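Local coordinates for sulfate permease family protein (Vibrio cholerae, PDB 4DGH) that forms the STAS domain of a SulP-family membrane protein that probably carries anions across the membrane, at residues K96-A100 with G101-L105. Sequence-based numbering, arbitrary orientation.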
ATOM      1  N   LYS A  96      21.694 -13.930   7.266  1.00 25.36           N
ATOM      2  CA  LYS A  96      21.911 -12.482   7.124  1.00 27.33           C
ATOM      3  C   LYS A  96      21.690 -11.758   8.450  1.00 24.83           C
ATOM      4  O   LYS A  96      22.415 -10.836   8.779  1.00 24.78           O
ATOM      5  CB  LYS A  96      20.940 -11.855   6.114  1.00 29.90           C
ATOM      6  CG  LYS A  96      21.491 -11.408   4.839  1.00 38.75           C
ATOM      7  CD  LYS A  96      21.894  -9.972   4.882  1.00 39.81           C
ATOM      8  CE  LYS A  96      22.860  -9.894   3.750  1.00 37.63           C
ATOM      9  NZ  LYS A  96      22.114  -9.724   2.500  1.00 31.96           N
ATOM     10  N   LEU A  97      20.650 -12.146   9.203  1.00 24.19           N
ATOM     11  CA  LEU A  97      20.345 -11.498  10.463  1.00 21.74           C
ATOM     12  C   LEU A  97      21.571 -11.621  11.467  1.00 22.86           C
ATOM     13  O   LEU A  97      21.849 -10.693  12.233  1.00 21.51           O
ATOM     14  CB  LEU A  97      19.115 -12.139  11.104  1.00 22.30           C
ATOM     15  CG  LEU A  97      17.758 -11.884  10.307  1.00 22.71           C
ATOM     16  CD1 LEU A  97      16.629 -12.422  11.167  1.00 21.89           C
ATOM     17  CD2 LEU A  97      17.562 -10.406  10.029  1.00 25.26           C
ATOM     18  N   VAL A  98      22.232 -12.776  11.433  1.00 22.51           N
ATOM     19  CA  VAL A  98      23.418 -13.019  12.286  1.00 25.40           C
ATOM     20  C   VAL A  98      24.565 -12.125  11.766  1.00 26.56           C
ATOM     21  O   VAL A  98      25.051 -11.246  12.486  1.00 25.59           O
ATOM     22  CB  VAL A  98      23.844 -14.495  12.253  1.00 26.97           C
ATOM     23  CG1 VAL A  98      25.224 -14.695  12.968  1.00 29.44           C
ATOM     24  CG2 VAL A  98      22.773 -15.355  12.933  1.00 27.06           C
ATOM     25  N   LYS A  99      24.884 -12.253  10.492  1.00 26.38           N
ATOM     26  CA  LYS A  99      26.019 -11.506   9.939  1.00 29.67           C
ATOM     27  C   LYS A  99      25.871  -9.991  10.069  1.00 30.97           C
ATOM     28  O   LYS A  99      26.866  -9.302  10.250  1.00 29.54           O
ATOM     29  CB  LYS A  99      26.266 -11.844   8.450  1.00 35.23           C
ATOM     30  CG  LYS A  99      26.310 -13.346   8.089  1.00 40.91           C
ATOM     31  CD  LYS A  99      26.977 -13.616   6.717  1.00 43.20           C
ATOM     32  CE  LYS A  99      26.554 -12.618   5.599  1.00 46.10           C
ATOM     33  NZ  LYS A  99      25.267 -12.922   4.887  1.00 31.75           N
ATOM     34  N   ALA A 100      24.640  -9.475   9.974  1.00 28.77           N
ATOM     35  CA  ALA A 100      24.392  -8.057  10.058  1.00 30.17           C
ATOM     36  C   ALA A 100      24.302  -7.483  11.445  1.00 31.28           C
ATOM     37  O   ALA A 100      24.276  -6.251  11.582  1.00 33.14           O
ATOM     38  CB  ALA A 100      23.136  -7.703   9.284  1.00 34.05           C
ATOM     39  N   GLY A 101      24.320  -8.324  12.480  1.00 25.87           N
ATOM     40  CA  GLY A 101      24.179  -7.832  13.842  1.00 27.63           C
ATOM     41  C   GLY A 101      22.730  -7.661  14.338  1.00 26.47           C
ATOM     42  O   GLY A 101      22.496  -7.058  15.404  1.00 28.06           O
ATOM     43  N   ILE A 102      21.748  -8.154  13.590  1.00 23.27           N
ATOM     44  CA  ILE A 102      20.346  -8.026  14.084  1.00 23.37           C
ATOM     45  C   ILE A 102      20.165  -8.981  15.266  1.00 23.43           C
ATOM     46  O   ILE A 102      19.507  -8.658  16.268  1.00 23.12           O
ATOM     47  CB  ILE A 102      19.293  -8.254  12.982  1.00 24.47           C
ATOM     48  CG1 ILE A 102      19.447  -7.190  11.846  1.00 26.27           C
ATOM     49  CG2 ILE A 102      17.881  -8.214  13.564  1.00 24.31           C
ATOM     50  CD1 ILE A 102      19.343  -5.759  12.356  1.00 29.06           C
ATOM     51  N   VAL A 103      20.770 -10.161  15.173  1.00 22.95           N
ATOM     52  CA  VAL A 103      20.585 -11.158  16.253  1.00 23.68           C
ATOM     53  C   VAL A 103      21.205 -10.596  17.532  1.00 24.63           C
ATOM     54  O   VAL A 103      20.585 -10.665  18.577  1.00 25.30           O
ATOM     55  CB  VAL A 103      21.157 -12.540  15.874  1.00 23.77           C
ATOM     56  CG1 VAL A 103      21.236 -13.468  17.095  1.00 25.49           C
ATOM     57  CG2 VAL A 103      20.328 -13.157  14.751  1.00 22.09           C
ATOM     58  N   LYS A 104      22.394 -10.017  17.419  0.70 25.93           N
ATOM     59  CA  LYS A 104      23.046  -9.300  18.526  0.70 27.87           C
ATOM     60  C   LYS A 104      22.095  -8.332  19.121  0.70 26.43           C
ATOM     61  O   LYS A 104      21.891  -8.341  20.321  0.70 26.77           O
ATOM     62  CB  LYS A 104      24.305  -8.524  18.055  0.70 30.55           C
ATOM     63  CG  LYS A 104      24.942  -7.705  19.175  0.70 31.83           C
ATOM     64  CD  LYS A 104      25.825  -6.591  18.633  0.70 36.60           C
ATOM     65  CE  LYS A 104      26.455  -5.845  19.796  0.70 38.56           C
ATOM     66  NZ  LYS A 104      27.668  -5.150  19.310  0.70 38.66           N
ATOM     67  N   LEU A 105      21.464  -7.516  18.275  1.00 25.58           N
ATOM     68  CA  LEU A 105      20.600  -6.464  18.772  1.00 25.60           C
ATOM     69  C   LEU A 105      19.456  -6.989  19.591  1.00 25.10           C
ATOM     70  O   LEU A 105      19.132  -6.431  20.622  1.00 24.24           O
ATOM     71  CB  LEU A 105      20.053  -5.697  17.582  1.00 25.35           C
ATOM     72  CG  LEU A 105      19.215  -4.459  17.779  1.00 27.56           C
ATOM     73  CD1 LEU A 105      19.904  -3.561  18.824  1.00 34.12           C
ATOM     74  CD2 LEU A 105      19.051  -3.822  16.378  1.00 28.33           C
TER
HETATM   75  O   HOH W   1      24.240 -10.816  15.139  1.00 27.64           O
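The carbonyl oxygen of Leu97 is gripped by two amides of the next helix. Val103 N reaches Leu97 O at 3.2 Å with an N-H...O angle of 157°, its donor lying above the carbonyl plane. Ile102 N comes nearer to Leu97 O, at 2.9 Å, but its bond is bent to 128° and is weak. One residue on, Val98 O takes the amide of Gly101 at 3.0 Å, again from above the carbonyl plane, and also accepts a bond from a water at 2.8 Å. That water in turn accepts from Lys104 N, so the carbonyl of one helix and an amide in the first turn of the next are bridged. Gly101 has positive phi, which glycine readily adopts, and the bonds from Ile102 N to Leu97 O and from Gly101 N to Val98 O close back on the last turn as the pair of a Schellman motif; the Val103 N bond is an addition from the second helix. Gly101 is also the N-cap of helix 102-106, and its O receives Leu105 N.

Apolar contacts flank the turn. With chi1 of -68° setting CG beside the backbone N, Leu97 lays CD2 across Ile102, 4.0 Å from Ile102 CB, while its CB meets Val103 CG2. Val98 and Val103 lie side by side, pointing the same way, and their CG2 methyls meet at 3.8 Å. This valine pair lies toward the more open side, whereas Leu97 and Ile102 are buried.

The turn at Gly101 thus joins helix 91-99 to helix 102-106 within the STAS domain. Ile102 rests on Glu71 and Ile74, and Ala100 on Ile67, all of helix 64-78, while Leu97 packs on Leu56 and Ala89, just past strands 51-55 and 83-87 of the domain's parallel sheet.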